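Local coordinates for protein Poly(A) RNA polymerase GLD2 (Rattus norvegicus, PDB 6LBK) that probably adds successive AMP units from ATP to the 3' ends of selected cytoplasmic mRNAs, and single nucleotides to certain microRNAs, with magnesium or manganese as cofactor, at residues V200-A211 with S226-L237. The protein carries 1 engineered substitution. Sequence-based numbering, arbitrary orientation.
Sequences VRPLVLVIKKWA and SYSLVLMVLHYL
Val233 pushes both its methyls into the side of helix 200-211, among Leu203, Val204 and Ile207. Its CG1 lies anti to the backbone N (chi1 -180°) and meets two branches at once, CG2 of Val204 and CD2 of Leu203, each 3.5 Å from Val233 CG1. The other methyl, CG2, faces Ile207 tip to tip, 3.8 Å from Ile207 CD1, and also lies near Ile207 CG2. Cut back to an alanine, this position would lose both methyls and is likely to leave a gap between Leu203, Val204 and Ile207. The packing runs on in both directions. Toward the start of helix 200-211, Val200 divides its branches: CG1 touches CD2 of Leu234, the two side chains crossing at about a right angle, whereas CG2 approaches Leu237 CD1 to 3.5 Å. Toward the other end, Leu229 spreads its methyls, CD1 resting 3.4 Å from Ala211 CB and CD2 turned to Ile207 CG2. The extended chain of Lys208 borders this row, its CE 3.9 Å from Val230 CG2 and near Ser226 CB, while its NZ goes on to hydrogen-bond the carbonyl O of Phe103. The segment axes come within 10.1 Å and run at 136°, nearer antiparallel than parallel. Beyond the pair, Ile207 also packs on Leu287 and Phe290 of helix 283-297, and Val230 on Leu190 of helix 182-194, within the helical domain that sits beside the palm, as in Cid1-type poly(A) polymerases. Its Ser226 end lies about 8 Å, side chain to side chain, from Asp111, probably a ligand of the catalytic magnesium. With nine apolar pairs and ten of twelve touching residues buried, cohesion probably comes chiefly from close packing and exclusion of water, the lysine's charge being directed to a partner beyond the helices.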
loop_
_atom_site.group_PDB
_atom_site.type_symbol
_atom_site.label_atom_id
_atom_site.label_comp_id
_atom_site.label_asym_id
_atom_site.label_seq_id
_atom_site.Cartn_x
_atom_site.Cartn_y
_atom_site.Cartn_z
ATOM N N VAL A 200 -9.279 -2.695 9.982
ATOM C CA VAL A 200 -8.128 -2.142 9.267
ATOM C C VAL A 200 -8.388 -2.127 7.767
ATOM O O VAL A 200 -8.099 -1.136 7.087
ATOM C CB VAL A 200 -6.848 -2.916 9.612
ATOM C CG1 VAL A 200 -5.714 -2.394 8.770
ATOM C CG2 VAL A 200 -6.517 -2.783 11.116
ATOM N N ARG A 201 -8.955 -3.212 7.221
ATOM C CA ARG A 201 -9.125 -3.275 5.768
ATOM C C ARG A 201 -10.230 -2.355 5.257
ATOM O O ARG A 201 -9.990 -1.643 4.263
ATOM C CB ARG A 201 -9.333 -4.726 5.318
ATOM C CG ARG A 201 -7.997 -5.509 5.238
ATOM C CD ARG A 201 -8.199 -7.022 4.986
ATOM N NE ARG A 201 -8.579 -7.296 3.599
ATOM C CZ ARG A 201 -9.725 -7.854 3.223
ATOM N NH1 ARG A 201 -10.621 -8.230 4.126
ATOM N NH2 ARG A 201 -9.983 -8.041 1.938
ATOM N N PRO A 202 -11.439 -2.302 5.861
ATOM C CA PRO A 202 -12.432 -1.312 5.390
ATOM C C PRO A 202 -11.948 0.124 5.469
ATOM O O PRO A 202 -12.189 0.926 4.549
ATOM C CB PRO A 202 -13.636 -1.550 6.319
ATOM C CG PRO A 202 -13.501 -2.971 6.749
ATOM C CD PRO A 202 -12.017 -3.201 6.879
ATOM N N LEU A 203 -11.238 0.466 6.543
ATOM C CA LEU A 203 -10.771 1.833 6.691
ATOM C C LEU A 203 -9.734 2.157 5.638
ATOM O O LEU A 203 -9.794 3.202 4.983
ATOM C CB LEU A 203 -10.174 2.031 8.076
ATOM C CG LEU A 203 -9.917 3.515 8.315
ATOM C CD1 LEU A 203 -11.290 4.211 8.673
ATOM C CD2 LEU A 203 -8.810 3.821 9.331
ATOM N N VAL A 204 -8.765 1.260 5.460
ATOM C CA VAL A 204 -7.723 1.503 4.479
ATOM C C VAL A 204 -8.326 1.644 3.087
ATOM O O VAL A 204 -7.909 2.503 2.300
ATOM C CB VAL A 204 -6.663 0.392 4.555
ATOM C CG1 VAL A 204 -5.897 0.283 3.245
ATOM C CG2 VAL A 204 -5.700 0.635 5.756
ATOM N N LEU A 205 -9.334 0.831 2.767
ATOM C CA LEU A 205 -9.883 0.862 1.416
ATOM C C LEU A 205 -10.628 2.172 1.157
ATOM O O LEU A 205 -10.440 2.809 0.109
ATOM C CB LEU A 205 -10.791 -0.353 1.185
ATOM C CG LEU A 205 -11.467 -0.700 -0.154
ATOM C CD1 LEU A 205 -12.402 0.370 -0.741
ATOM C CD2 LEU A 205 -10.392 -1.091 -1.151
ATOM N N VAL A 206 -11.510 2.573 2.082
ATOM C CA VAL A 206 -12.236 3.825 1.866
ATOM C C VAL A 206 -11.260 4.989 1.794
ATOM O O VAL A 206 -11.450 5.931 1.020
ATOM C CB VAL A 206 -13.292 4.051 2.964
ATOM C CG1 VAL A 206 -12.623 4.312 4.343
ATOM C CG2 VAL A 206 -14.187 5.205 2.578
ATOM N N ILE A 207 -10.174 4.914 2.557
ATOM C CA ILE A 207 -9.182 5.976 2.568
ATOM C C ILE A 207 -8.380 6.007 1.262
ATOM O O ILE A 207 -8.090 7.087 0.728
ATOM C CB ILE A 207 -8.308 5.792 3.814
ATOM C CG1 ILE A 207 -9.142 6.197 5.055
ATOM C CG2 ILE A 207 -7.050 6.570 3.692
ATOM C CD1 ILE A 207 -8.427 6.031 6.395
ATOM N N LYS A 208 -8.035 4.840 0.707
ATOM C CA LYS A 208 -7.406 4.794 -0.617
ATOM C C LYS A 208 -8.326 5.395 -1.678
ATOM O O LYS A 208 -7.896 6.220 -2.491
ATOM C CB LYS A 208 -7.061 3.351 -0.994
ATOM C CG LYS A 208 -5.689 2.850 -0.598
ATOM C CD LYS A 208 -5.568 1.425 -1.077
ATOM C CE LYS A 208 -4.204 0.840 -0.842
ATOM N NZ LYS A 208 -3.900 -0.218 -1.852
ATOM N N LYS A 209 -9.598 4.977 -1.702
ATOM C CA LYS A 209 -10.524 5.549 -2.680
ATOM C C LYS A 209 -10.651 7.051 -2.478
ATOM O O LYS A 209 -10.686 7.817 -3.446
ATOM C CB LYS A 209 -11.904 4.881 -2.603
ATOM C CG LYS A 209 -11.937 3.386 -2.988
ATOM C CD LYS A 209 -11.447 3.181 -4.426
ATOM C CE LYS A 209 -11.483 1.725 -4.858
ATOM N NZ LYS A 209 -10.823 1.523 -6.190
ATOM N N TRP A 210 -10.694 7.488 -1.223
ATOM C CA TRP A 210 -10.812 8.905 -0.920
ATOM C C TRP A 210 -9.625 9.682 -1.471
ATOM O O TRP A 210 -9.797 10.663 -2.209
ATOM C CB TRP A 210 -10.933 9.090 0.597
ATOM C CG TRP A 210 -10.783 10.469 0.975
ATOM C CD1 TRP A 210 -11.734 11.454 0.907
ATOM C CD2 TRP A 210 -9.599 11.084 1.462
ATOM N NE1 TRP A 210 -11.213 12.647 1.343
ATOM C CE2 TRP A 210 -9.902 12.450 1.691
ATOM C CE3 TRP A 210 -8.304 10.612 1.747
ATOM C CZ2 TRP A 210 -8.962 13.346 2.180
ATOM C CZ3 TRP A 210 -7.368 11.506 2.235
ATOM C CH2 TRP A 210 -7.706 12.863 2.452
ATOM N N ALA A 211 -8.405 9.256 -1.117
ATOM C CA ALA A 211 -7.215 9.936 -1.606
ATOM C C ALA A 211 -7.138 9.912 -3.132
ATOM O O ALA A 211 -6.768 10.915 -3.758
ATOM C CB ALA A 211 -5.964 9.305 -1.011
ATOM N N SER A 226 0.381 4.954 -2.303
ATOM C CA SER A 226 -0.536 4.074 -1.592
ATOM C C SER A 226 0.125 3.512 -0.349
ATOM O O SER A 226 -0.516 3.383 0.702
ATOM C CB SER A 226 -0.975 2.942 -2.506
ATOM O OG SER A 226 -1.984 3.379 -3.397
ATOM N N TYR A 227 1.415 3.169 -0.460
ATOM C CA TYR A 227 2.158 2.635 0.676
ATOM C C TYR A 227 2.286 3.674 1.784
ATOM O O TYR A 227 2.177 3.337 2.970
ATOM C CB TYR A 227 3.530 2.156 0.214
ATOM C CG TYR A 227 4.343 1.350 1.211
ATOM C CD1 TYR A 227 3.739 0.429 2.062
ATOM C CD2 TYR A 227 5.737 1.477 1.262
ATOM C CE1 TYR A 227 4.497 -0.334 2.958
ATOM C CE2 TYR A 227 6.502 0.723 2.150
ATOM C CZ TYR A 227 5.872 -0.191 2.995
ATOM O OH TYR A 227 6.629 -0.955 3.869
ATOM N N SER A 228 2.528 4.938 1.420
ATOM C CA SER A 228 2.567 5.991 2.431
ATOM C C SER A 228 1.248 6.074 3.171
ATOM O O SER A 228 1.217 6.113 4.404
ATOM C CB SER A 228 2.877 7.330 1.787
ATOM O OG SER A 228 4.209 7.348 1.324
ATOM N N LEU A 229 0.138 6.071 2.429
ATOM C CA LEU A 229 -1.179 6.139 3.057
ATOM C C LEU A 229 -1.408 4.961 3.986
ATOM O O LEU A 229 -1.914 5.133 5.095
ATOM C CB LEU A 229 -2.278 6.177 2.005
ATOM C CG LEU A 229 -2.809 7.484 1.478
ATOM C CD1 LEU A 229 -3.815 7.095 0.457
ATOM C CD2 LEU A 229 -3.465 8.276 2.600
ATOM N N VAL A 230 -1.163 3.746 3.498
ATOM C CA VAL A 230 -1.347 2.545 4.308
ATOM C C VAL A 230 -0.558 2.659 5.583
ATOM O O VAL A 230 -1.034 2.288 6.654
ATOM C CB VAL A 230 -0.950 1.272 3.522
ATOM C CG1 VAL A 230 -1.076 0.063 4.419
ATOM C CG2 VAL A 230 -1.855 1.093 2.316
ATOM N N LEU A 231 0.664 3.146 5.492
ATOM C CA LEU A 231 1.475 3.310 6.692
ATOM C C LEU A 231 0.898 4.395 7.578
ATOM O O LEU A 231 1.030 4.322 8.795
ATOM C CB LEU A 231 2.933 3.628 6.314
ATOM C CG LEU A 231 3.804 2.557 5.618
ATOM C CD1 LEU A 231 5.245 3.040 5.373
ATOM C CD2 LEU A 231 3.836 1.234 6.363
ATOM N N MET A 232 0.216 5.385 6.993
ATOM C CA MET A 232 -0.348 6.467 7.791
ATOM C C MET A 232 -1.616 6.018 8.520
ATOM O O MET A 232 -1.819 6.351 9.696
ATOM C CB MET A 232 -0.634 7.658 6.898
ATOM C CG MET A 232 0.593 8.475 6.521
ATOM S SD MET A 232 0.240 9.556 5.096
ATOM C CE MET A 232 -1.028 10.639 5.715
ATOM N N VAL A 233 -2.486 5.280 7.819
ATOM C CA VAL A 233 -3.628 4.628 8.460
ATOM C C VAL A 233 -3.150 3.735 9.595
ATOM O O VAL A 233 -3.671 3.808 10.708
ATOM C CB VAL A 233 -4.450 3.827 7.436
ATOM C CG1 VAL A 233 -5.623 3.172 8.098
ATOM C CG2 VAL A 233 -4.925 4.689 6.316
ATOM N N LEU A 234 -2.181 2.840 9.318
ATOM C CA LEU A 234 -1.687 1.944 10.369
ATOM C C LEU A 234 -1.079 2.726 11.534
ATOM O O LEU A 234 -1.275 2.360 12.696
ATOM C CB LEU A 234 -0.671 0.930 9.815
ATOM C CG LEU A 234 -1.016 -0.094 8.713
ATOM C CD1 LEU A 234 0.132 -1.037 8.524
ATOM C CD2 LEU A 234 -2.272 -0.914 9.032
ATOM N N HIS A 235 -0.358 3.816 11.254
ATOM C CA HIS A 235 0.139 4.672 12.325
ATOM C C HIS A 235 -1.012 5.278 13.141
ATOM O O HIS A 235 -0.967 5.294 14.382
ATOM C CB HIS A 235 1.020 5.761 11.730
ATOM C CG HIS A 235 1.388 6.829 12.701
ATOM N ND1 HIS A 235 2.371 6.662 13.647
ATOM C CD2 HIS A 235 0.862 8.055 12.913
ATOM C CE1 HIS A 235 2.457 7.750 14.388
ATOM N NE2 HIS A 235 1.547 8.609 13.966
ATOM N N TYR A 236 -2.045 5.801 12.464
ATOM C CA TYR A 236 -3.193 6.362 13.182
ATOM C C TYR A 236 -3.808 5.317 14.103
ATOM O O TYR A 236 -4.127 5.606 15.267
ATOM C CB TYR A 236 -4.268 6.927 12.216
ATOM C CG TYR A 236 -5.564 7.350 12.955
ATOM C CD1 TYR A 236 -5.565 8.403 13.894
ATOM C CD2 TYR A 236 -6.774 6.684 12.728
ATOM C CE1 TYR A 236 -6.767 8.771 14.600
ATOM C CE2 TYR A 236 -7.958 7.055 13.422
ATOM C CZ TYR A 236 -7.939 8.081 14.350
ATOM O OH TYR A 236 -9.089 8.392 14.988
ATOM N N LEU A 237 -3.978 4.096 13.596
ATOM C CA LEU A 237 -4.499 3.011 14.416
ATOM C C LEU A 237 -3.533 2.618 15.526
ATOM O O LEU A 237 -3.976 2.099 16.556
ATOM C CB LEU A 237 -4.812 1.799 13.536
ATOM C CG LEU A 237 -5.896 1.911 12.453
ATOM C CD1 LEU A 237 -5.983 0.588 11.632
ATOM C CD2 LEU A 237 -7.258 2.297 13.056
#